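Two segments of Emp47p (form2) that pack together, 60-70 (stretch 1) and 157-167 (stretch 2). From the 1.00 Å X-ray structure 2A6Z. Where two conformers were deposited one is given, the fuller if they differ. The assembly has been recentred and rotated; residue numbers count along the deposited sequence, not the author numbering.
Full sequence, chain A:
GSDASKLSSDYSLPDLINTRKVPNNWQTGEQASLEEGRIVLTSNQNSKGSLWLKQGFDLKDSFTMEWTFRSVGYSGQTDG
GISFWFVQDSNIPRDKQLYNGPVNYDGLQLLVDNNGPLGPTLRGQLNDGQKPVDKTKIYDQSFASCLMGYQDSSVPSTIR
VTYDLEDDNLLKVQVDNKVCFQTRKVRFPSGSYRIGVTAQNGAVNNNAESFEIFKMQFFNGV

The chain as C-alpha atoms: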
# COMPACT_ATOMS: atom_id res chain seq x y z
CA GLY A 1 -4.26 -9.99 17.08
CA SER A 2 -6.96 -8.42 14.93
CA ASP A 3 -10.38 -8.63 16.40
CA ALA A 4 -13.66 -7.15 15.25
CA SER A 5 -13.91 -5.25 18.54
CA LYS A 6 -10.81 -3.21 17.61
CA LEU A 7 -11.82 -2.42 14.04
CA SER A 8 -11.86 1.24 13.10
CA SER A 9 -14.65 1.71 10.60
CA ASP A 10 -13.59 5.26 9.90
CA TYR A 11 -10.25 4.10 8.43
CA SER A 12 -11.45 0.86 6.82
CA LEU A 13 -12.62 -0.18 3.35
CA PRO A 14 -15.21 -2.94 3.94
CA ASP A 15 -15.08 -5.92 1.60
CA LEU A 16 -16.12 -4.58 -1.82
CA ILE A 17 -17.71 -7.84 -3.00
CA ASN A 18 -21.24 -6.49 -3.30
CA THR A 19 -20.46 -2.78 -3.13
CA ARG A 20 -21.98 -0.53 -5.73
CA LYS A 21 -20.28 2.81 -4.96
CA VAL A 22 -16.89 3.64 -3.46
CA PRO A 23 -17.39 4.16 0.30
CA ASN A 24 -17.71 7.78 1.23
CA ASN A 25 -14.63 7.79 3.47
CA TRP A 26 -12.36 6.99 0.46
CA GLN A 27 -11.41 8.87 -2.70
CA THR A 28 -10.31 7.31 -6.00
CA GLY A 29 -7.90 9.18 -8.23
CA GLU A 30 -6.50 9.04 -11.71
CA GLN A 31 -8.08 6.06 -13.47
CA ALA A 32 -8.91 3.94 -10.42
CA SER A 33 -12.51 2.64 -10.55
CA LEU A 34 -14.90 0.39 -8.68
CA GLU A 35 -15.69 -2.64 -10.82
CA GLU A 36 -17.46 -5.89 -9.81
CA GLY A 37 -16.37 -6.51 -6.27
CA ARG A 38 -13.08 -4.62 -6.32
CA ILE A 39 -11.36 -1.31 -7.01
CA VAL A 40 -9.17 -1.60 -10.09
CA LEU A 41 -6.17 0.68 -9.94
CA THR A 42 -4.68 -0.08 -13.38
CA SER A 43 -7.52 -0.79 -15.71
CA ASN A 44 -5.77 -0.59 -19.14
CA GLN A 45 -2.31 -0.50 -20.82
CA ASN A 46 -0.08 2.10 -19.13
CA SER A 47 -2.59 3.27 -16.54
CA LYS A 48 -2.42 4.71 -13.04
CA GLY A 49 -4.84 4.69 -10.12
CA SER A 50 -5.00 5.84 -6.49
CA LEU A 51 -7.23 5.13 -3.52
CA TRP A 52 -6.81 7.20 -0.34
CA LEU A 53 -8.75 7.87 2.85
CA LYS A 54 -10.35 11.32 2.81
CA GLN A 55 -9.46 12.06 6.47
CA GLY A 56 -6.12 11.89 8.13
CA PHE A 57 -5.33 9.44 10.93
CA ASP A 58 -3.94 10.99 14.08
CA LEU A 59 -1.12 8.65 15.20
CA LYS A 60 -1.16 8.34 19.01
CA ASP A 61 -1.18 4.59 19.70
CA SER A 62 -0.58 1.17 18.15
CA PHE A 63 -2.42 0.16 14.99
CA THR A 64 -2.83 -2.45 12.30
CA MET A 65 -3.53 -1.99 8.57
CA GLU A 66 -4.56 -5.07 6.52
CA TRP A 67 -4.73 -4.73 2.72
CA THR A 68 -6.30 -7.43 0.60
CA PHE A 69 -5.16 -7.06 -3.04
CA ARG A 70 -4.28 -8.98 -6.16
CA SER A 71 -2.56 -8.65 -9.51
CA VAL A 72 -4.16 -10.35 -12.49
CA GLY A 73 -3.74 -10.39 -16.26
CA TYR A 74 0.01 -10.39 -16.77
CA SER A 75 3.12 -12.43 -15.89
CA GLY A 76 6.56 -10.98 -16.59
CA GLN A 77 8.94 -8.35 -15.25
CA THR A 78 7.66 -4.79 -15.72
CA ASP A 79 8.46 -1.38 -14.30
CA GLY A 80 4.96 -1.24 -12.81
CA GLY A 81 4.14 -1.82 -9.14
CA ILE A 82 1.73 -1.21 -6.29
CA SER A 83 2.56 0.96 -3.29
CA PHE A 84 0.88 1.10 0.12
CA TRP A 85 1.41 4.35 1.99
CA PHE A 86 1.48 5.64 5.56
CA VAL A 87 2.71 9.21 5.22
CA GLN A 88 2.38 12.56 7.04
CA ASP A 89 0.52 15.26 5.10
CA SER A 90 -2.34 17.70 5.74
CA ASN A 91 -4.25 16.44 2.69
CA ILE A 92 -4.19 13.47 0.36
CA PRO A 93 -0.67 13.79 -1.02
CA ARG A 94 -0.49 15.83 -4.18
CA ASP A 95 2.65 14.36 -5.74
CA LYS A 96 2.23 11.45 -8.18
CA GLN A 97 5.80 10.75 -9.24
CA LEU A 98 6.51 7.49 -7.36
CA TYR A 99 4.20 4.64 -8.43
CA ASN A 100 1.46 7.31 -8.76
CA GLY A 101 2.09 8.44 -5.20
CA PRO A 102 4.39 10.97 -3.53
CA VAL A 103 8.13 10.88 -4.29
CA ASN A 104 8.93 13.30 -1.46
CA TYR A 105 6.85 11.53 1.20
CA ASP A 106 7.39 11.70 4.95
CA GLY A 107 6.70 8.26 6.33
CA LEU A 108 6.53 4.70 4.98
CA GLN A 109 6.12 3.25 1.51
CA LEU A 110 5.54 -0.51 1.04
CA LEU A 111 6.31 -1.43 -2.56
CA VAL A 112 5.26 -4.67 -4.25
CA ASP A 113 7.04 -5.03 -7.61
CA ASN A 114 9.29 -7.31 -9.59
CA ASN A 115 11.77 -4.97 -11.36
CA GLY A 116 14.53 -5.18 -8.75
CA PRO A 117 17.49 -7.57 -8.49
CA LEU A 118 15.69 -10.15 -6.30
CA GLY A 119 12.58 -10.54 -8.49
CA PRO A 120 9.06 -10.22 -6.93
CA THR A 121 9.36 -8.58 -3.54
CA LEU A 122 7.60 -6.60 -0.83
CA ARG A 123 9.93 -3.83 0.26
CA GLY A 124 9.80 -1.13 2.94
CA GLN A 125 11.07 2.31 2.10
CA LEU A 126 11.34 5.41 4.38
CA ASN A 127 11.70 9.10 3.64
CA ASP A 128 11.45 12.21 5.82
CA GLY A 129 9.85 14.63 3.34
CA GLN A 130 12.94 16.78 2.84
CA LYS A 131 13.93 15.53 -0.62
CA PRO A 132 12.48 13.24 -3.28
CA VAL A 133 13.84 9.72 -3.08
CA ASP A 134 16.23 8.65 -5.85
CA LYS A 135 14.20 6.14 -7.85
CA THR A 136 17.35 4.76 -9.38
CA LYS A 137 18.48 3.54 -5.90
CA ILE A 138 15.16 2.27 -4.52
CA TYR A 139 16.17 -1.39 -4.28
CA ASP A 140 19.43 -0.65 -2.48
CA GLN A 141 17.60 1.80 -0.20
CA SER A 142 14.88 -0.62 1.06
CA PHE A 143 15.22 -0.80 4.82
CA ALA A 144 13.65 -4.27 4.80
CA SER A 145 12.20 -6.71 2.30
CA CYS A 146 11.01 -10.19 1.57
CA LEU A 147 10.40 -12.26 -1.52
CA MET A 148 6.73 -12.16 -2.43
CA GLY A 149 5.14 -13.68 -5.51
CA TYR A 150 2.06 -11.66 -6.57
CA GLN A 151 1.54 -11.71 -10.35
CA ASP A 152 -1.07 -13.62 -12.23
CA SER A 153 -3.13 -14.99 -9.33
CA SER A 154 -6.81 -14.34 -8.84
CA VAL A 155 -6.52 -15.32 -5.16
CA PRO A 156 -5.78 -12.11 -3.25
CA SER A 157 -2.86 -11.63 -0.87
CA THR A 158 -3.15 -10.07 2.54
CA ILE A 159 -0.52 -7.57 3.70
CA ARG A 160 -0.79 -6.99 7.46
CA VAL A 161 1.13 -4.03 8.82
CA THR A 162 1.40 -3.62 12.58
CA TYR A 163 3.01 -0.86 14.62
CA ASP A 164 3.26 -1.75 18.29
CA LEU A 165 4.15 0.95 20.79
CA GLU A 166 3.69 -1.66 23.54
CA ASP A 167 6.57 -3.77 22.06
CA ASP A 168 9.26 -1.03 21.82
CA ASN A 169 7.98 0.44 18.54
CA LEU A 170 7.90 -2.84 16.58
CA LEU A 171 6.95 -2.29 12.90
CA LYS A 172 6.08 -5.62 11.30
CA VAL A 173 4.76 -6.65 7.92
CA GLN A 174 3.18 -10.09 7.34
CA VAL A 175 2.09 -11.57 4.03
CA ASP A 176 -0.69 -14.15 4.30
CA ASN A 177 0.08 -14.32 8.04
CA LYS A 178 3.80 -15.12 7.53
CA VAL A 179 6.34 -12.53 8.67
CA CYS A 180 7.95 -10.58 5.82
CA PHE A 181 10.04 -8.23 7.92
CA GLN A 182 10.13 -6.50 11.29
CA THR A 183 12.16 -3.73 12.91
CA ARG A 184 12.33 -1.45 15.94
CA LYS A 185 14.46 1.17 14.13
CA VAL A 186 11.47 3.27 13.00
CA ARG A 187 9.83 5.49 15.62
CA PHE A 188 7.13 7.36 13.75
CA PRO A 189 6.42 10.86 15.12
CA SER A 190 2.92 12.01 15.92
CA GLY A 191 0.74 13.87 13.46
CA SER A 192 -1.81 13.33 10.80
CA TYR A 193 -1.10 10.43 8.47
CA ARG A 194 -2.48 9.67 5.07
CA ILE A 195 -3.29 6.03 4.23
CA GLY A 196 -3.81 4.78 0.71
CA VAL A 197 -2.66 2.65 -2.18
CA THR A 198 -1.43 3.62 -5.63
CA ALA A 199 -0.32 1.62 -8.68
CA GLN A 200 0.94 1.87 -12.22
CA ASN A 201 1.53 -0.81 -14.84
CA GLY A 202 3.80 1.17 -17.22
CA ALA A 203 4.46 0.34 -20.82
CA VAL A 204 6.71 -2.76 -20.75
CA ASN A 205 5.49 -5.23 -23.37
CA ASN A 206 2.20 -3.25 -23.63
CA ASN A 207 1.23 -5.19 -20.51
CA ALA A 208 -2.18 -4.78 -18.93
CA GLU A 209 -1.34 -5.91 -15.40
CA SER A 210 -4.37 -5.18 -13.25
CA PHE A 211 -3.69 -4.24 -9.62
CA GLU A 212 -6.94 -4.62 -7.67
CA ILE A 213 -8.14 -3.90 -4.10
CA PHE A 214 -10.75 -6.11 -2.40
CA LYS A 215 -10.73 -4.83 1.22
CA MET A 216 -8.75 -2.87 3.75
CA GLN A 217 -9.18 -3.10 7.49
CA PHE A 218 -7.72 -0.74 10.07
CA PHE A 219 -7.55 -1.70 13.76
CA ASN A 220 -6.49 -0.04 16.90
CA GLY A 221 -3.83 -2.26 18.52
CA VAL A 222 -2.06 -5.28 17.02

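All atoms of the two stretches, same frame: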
# COMPACT_ATOMS: atom_id res chain seq x y z
N LYS A 60 -1.39 8.20 17.57
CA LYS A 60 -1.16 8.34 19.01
C LYS A 60 -0.86 7.00 19.70
O LYS A 60 -0.35 7.01 20.83
CB LYS A 60 -2.38 8.97 19.69
CG LYS A 60 -2.70 10.38 19.17
CD LYS A 60 -1.66 11.38 19.65
CE LYS A 60 -2.07 12.78 19.28
NZ LYS A 60 -0.89 13.66 19.11
N ASP A 61 -1.23 5.89 19.06
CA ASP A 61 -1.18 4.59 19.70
C ASP A 61 -1.04 3.51 18.60
O ASP A 61 -1.13 3.82 17.42
CB ASP A 61 -2.48 4.33 20.49
CG ASP A 61 -2.71 5.20 21.72
OD1 ASP A 61 -3.50 6.18 21.71
OD2 ASP A 61 -2.01 4.88 22.69
N SER A 62 -0.82 2.29 19.06
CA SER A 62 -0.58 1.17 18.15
C SER A 62 -1.72 0.98 17.18
O SER A 62 -2.89 1.27 17.45
CB SER A 62 -0.41 -0.09 19.00
OG SER A 62 0.66 0.12 19.90
N PHE A 63 -1.38 0.39 16.00
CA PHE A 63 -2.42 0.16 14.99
C PHE A 63 -1.98 -0.98 14.08
O PHE A 63 -0.84 -1.38 14.02
CB PHE A 63 -2.66 1.46 14.16
CG PHE A 63 -1.53 1.85 13.25
CD1 PHE A 63 -1.50 1.41 11.92
CD2 PHE A 63 -0.50 2.64 13.72
CE1 PHE A 63 -0.45 1.74 11.12
CE2 PHE A 63 0.58 2.98 12.89
CZ PHE A 63 0.62 2.51 11.59
N THR A 64 -3.00 -1.42 13.31
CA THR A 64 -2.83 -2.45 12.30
C THR A 64 -3.54 -1.96 11.02
O THR A 64 -4.67 -1.43 11.09
CB THR A 64 -3.52 -3.73 12.71
OG1 THR A 64 -2.96 -4.19 13.94
CG2 THR A 64 -3.37 -4.85 11.70
N MET A 65 -2.91 -2.17 9.87
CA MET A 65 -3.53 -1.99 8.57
C MET A 65 -3.43 -3.31 7.80
O MET A 65 -2.31 -3.82 7.62
CB MET A 65 -2.82 -0.92 7.79
CG MET A 65 -2.68 0.50 8.26
SD MET A 65 -1.63 1.75 7.46
CE MET A 65 -0.04 0.92 7.56
N GLU A 66 -4.55 -3.85 7.32
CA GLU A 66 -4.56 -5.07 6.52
C GLU A 66 -5.12 -4.75 5.16
O GLU A 66 -6.30 -4.37 5.03
CB GLU A 66 -5.41 -6.15 7.19
CG GLU A 66 -4.90 -6.61 8.52
CD GLU A 66 -5.67 -7.63 9.26
OE1 GLU A 66 -6.76 -8.04 8.76
OE2 GLU A 66 -5.23 -8.07 10.33
N TRP A 67 -4.31 -4.95 4.13
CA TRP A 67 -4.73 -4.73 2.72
C TRP A 67 -4.90 -6.06 2.05
O TRP A 67 -3.99 -6.90 2.08
CB TRP A 67 -3.63 -3.94 2.00
CG TRP A 67 -3.52 -2.51 2.31
CD1 TRP A 67 -2.64 -1.89 3.14
CD2 TRP A 67 -4.33 -1.43 1.75
NE1 TRP A 67 -2.85 -0.52 3.15
CE2 TRP A 67 -3.87 -0.23 2.29
CE3 TRP A 67 -5.39 -1.45 0.81
CZ2 TRP A 67 -4.44 1.01 1.94
CZ3 TRP A 67 -5.93 -0.19 0.50
CH2 TRP A 67 -5.46 0.98 1.06
N THR A 68 -6.04 -6.23 1.37
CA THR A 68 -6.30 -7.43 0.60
C THR A 68 -6.32 -7.01 -0.90
O THR A 68 -7.17 -6.21 -1.30
CB THR A 68 -7.66 -8.05 1.00
OG1 THR A 68 -7.66 -8.36 2.38
CG2 THR A 68 -7.89 -9.34 0.23
N PHE A 69 -5.37 -7.55 -1.66
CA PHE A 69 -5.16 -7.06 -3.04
C PHE A 69 -4.78 -8.22 -3.93
O PHE A 69 -4.36 -9.28 -3.46
CB PHE A 69 -4.13 -5.94 -3.12
CG PHE A 69 -2.70 -6.48 -3.17
CD1 PHE A 69 -2.00 -6.51 -4.39
CD2 PHE A 69 -2.07 -6.99 -2.04
CE1 PHE A 69 -0.74 -7.04 -4.47
CE2 PHE A 69 -0.80 -7.51 -2.13
CZ PHE A 69 -0.11 -7.54 -3.34
N ARG A 70 -4.82 -7.99 -5.24
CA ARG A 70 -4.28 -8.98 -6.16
C ARG A 70 -3.76 -8.25 -7.40
O ARG A 70 -4.03 -7.08 -7.64
CB ARG A 70 -5.31 -10.06 -6.57
CG ARG A 70 -6.46 -9.50 -7.43
CD ARG A 70 -7.43 -10.64 -7.73
NE ARG A 70 -8.45 -10.09 -8.66
CZ ARG A 70 -9.42 -10.81 -9.15
NH1 ARG A 70 -9.54 -12.08 -8.82
NH2 ARG A 70 -10.28 -10.23 -9.99
N SER A 157 -3.80 -11.60 -1.99
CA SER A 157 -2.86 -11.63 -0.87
C SER A 157 -3.31 -10.67 0.19
O SER A 157 -3.97 -9.67 -0.10
CB SER A 157 -1.48 -11.22 -1.37
OG SER A 157 -0.94 -12.06 -2.35
N THR A 158 -2.84 -10.97 1.44
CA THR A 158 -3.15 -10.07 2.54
C THR A 158 -1.84 -9.55 3.15
O THR A 158 -1.04 -10.33 3.66
CB THR A 158 -3.94 -10.79 3.67
OG1 THR A 158 -5.05 -11.48 3.06
CG2 THR A 158 -4.48 -9.76 4.66
N ILE A 159 -1.68 -8.23 3.07
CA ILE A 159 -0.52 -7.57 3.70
C ILE A 159 -1.00 -7.01 5.02
O ILE A 159 -1.91 -6.18 5.04
CB ILE A 159 0.06 -6.45 2.81
CG1 ILE A 159 0.59 -7.04 1.49
CG2 ILE A 159 1.11 -5.67 3.56
CD1 ILE A 159 0.99 -5.97 0.49
N ARG A 160 -0.38 -7.46 6.13
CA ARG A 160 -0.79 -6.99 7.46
C ARG A 160 0.37 -6.23 8.06
O ARG A 160 1.46 -6.78 8.32
CB ARG A 160 -1.15 -8.23 8.31
CG ARG A 160 -1.52 -7.86 9.76
CD ARG A 160 -2.09 -9.15 10.45
NE ARG A 160 -2.75 -8.75 11.71
CZ ARG A 160 -2.16 -8.69 12.89
NH1 ARG A 160 -0.88 -9.08 13.04
NH2 ARG A 160 -2.87 -8.26 13.92
N VAL A 161 0.13 -4.94 8.28
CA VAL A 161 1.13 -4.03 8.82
C VAL A 161 0.74 -3.71 10.25
O VAL A 161 -0.39 -3.27 10.51
CB VAL A 161 1.16 -2.70 8.02
CG1 VAL A 161 2.33 -1.83 8.49
CG2 VAL A 161 1.20 -2.99 6.54
N THR A 162 1.67 -3.93 11.19
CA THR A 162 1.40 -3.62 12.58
C THR A 162 2.49 -2.71 13.10
O THR A 162 3.66 -2.83 12.76
CB THR A 162 1.32 -4.89 13.46
OG1 THR A 162 2.47 -5.72 13.26
CG2 THR A 162 0.06 -5.70 13.15
N TYR A 163 2.08 -1.77 13.98
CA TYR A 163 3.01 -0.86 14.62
C TYR A 163 2.65 -0.85 16.12
O TYR A 163 1.55 -0.43 16.49
CB TYR A 163 2.92 0.55 14.03
CG TYR A 163 3.97 1.48 14.61
CD1 TYR A 163 5.34 1.22 14.48
CD2 TYR A 163 3.60 2.63 15.30
CE1 TYR A 163 6.31 2.05 15.00
CE2 TYR A 163 4.57 3.47 15.82
CZ TYR A 163 5.91 3.20 15.70
OH TYR A 163 6.89 4.03 16.17
N ASP A 164 3.55 -1.41 16.91
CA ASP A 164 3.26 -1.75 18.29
C ASP A 164 4.09 -0.94 19.26
O ASP A 164 5.27 -1.25 19.55
CB ASP A 164 3.50 -3.27 18.52
CG ASP A 164 2.93 -3.74 19.87
OD1 ASP A 164 2.47 -2.88 20.65
OD2 ASP A 164 2.96 -4.95 20.08
N LEU A 165 3.48 0.13 19.80
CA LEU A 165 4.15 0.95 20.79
C LEU A 165 4.32 0.22 22.11
O LEU A 165 5.13 0.69 22.91
CB LEU A 165 3.31 2.23 21.09
CG LEU A 165 3.35 3.36 20.07
CD1 LEU A 165 4.80 3.84 19.78
CD2 LEU A 165 2.64 3.00 18.81
N GLU A 166 3.59 -0.88 22.30
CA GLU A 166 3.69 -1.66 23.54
C GLU A 166 4.69 -2.82 23.35
O GLU A 166 4.78 -3.68 24.25
CB GLU A 166 2.31 -2.23 23.90
CG GLU A 166 1.35 -1.19 24.42
CD GLU A 166 0.80 -0.28 23.32
OE1 GLU A 166 0.23 -0.82 22.33
OE2 GLU A 166 0.88 0.97 23.47
N ASP A 167 5.47 -2.81 22.25
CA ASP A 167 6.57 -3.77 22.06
C ASP A 167 7.78 -3.00 21.53
O ASP A 167 8.43 -3.43 20.58
CB ASP A 167 6.07 -4.90 21.13
CG ASP A 167 6.96 -6.14 21.15
OD1 ASP A 167 7.95 -6.20 21.91
OD2 ASP A 167 6.65 -7.08 20.37
O HOH W 1 -0.38 2.57 21.93
O HOH W 2 -4.85 -5.95 14.68
O HOH W 3 -7.64 -10.82 3.47

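The one salt bridge between the two stretches joins E66 and R160, which face each other in a non-hydrogen-bonded pair of an antiparallel sheet. E66 extends with chi1 m and chi2 t, R160 with its first three chi angles t, and NE of R160 donates to OE2 of E66 at 2.9 Å. The carboxylate meets the guanidinium at its edge, near the plane, where the N-H bonds lie.

A second polar cluster closes the end of the ladder. S62, largely buried, directs its CA-to-CB bond toward stretch 2, and its hydroxyl serves both as donor and as acceptor: S62 OG donates to E166 OE1 at 2.6 Å and accepts from L165 N at 2.8 Å. A short side chain suits this place, because it sets the hydroxyl directly against the backbone N of L165. Within stretch 2, E166 N donates to D164 OD1 at 2.8 Å. Water 1 adds a bridge, accepting from S62 N at 2.9 Å and lying 2.6 Å from E166 OE2.

Along the whole ladder the backbones carry most of the hydrogen bonding. Strands 63-70 and 157-164 run antiparallel, with 169° between their directions, and four pairs, F63 with Y163, M65 with V161, W67 with I159 and F69 with S157, each exchange two hydrogen bonds. M65 N to V161 O and V161 N to M65 O both measure 2.8 Å. The intervening pairs bring their CA atoms closer and add CA-H...O contacts, such as T64 CA to V161 O at 3.1 Å.

Alternation along the strands sorts the side chains. T64, E66 and T68 share one face with T162, R160 and T158. Here water 3 lies 2.7 Å from both T68 OG1 and T158 OG1, linking two hydroxyls that are themselves 4.1 Å apart, while water 2 donates to T64 OG1 at 2.7 Å and accepts a weak bond from R160 NH2 at 3.1 Å. The beta-branched threonines suit the extended backbone and keep their hydroxyls near the strands.

The other face is mainly apolar and buried. F63 and F69, both chi1 p, bring their ring ends nearer stretch 2: F63 CE2 lies 3.6 Å from Y163 CB, and F69 CE2 3.5 Å from I159 CD1. M65 CE packs on V161 CG1 at 3.7 Å, whereas the end of the W67 side chain leads away from stretch 2. Altogether the two stretches bury 906 Å², both sides summed.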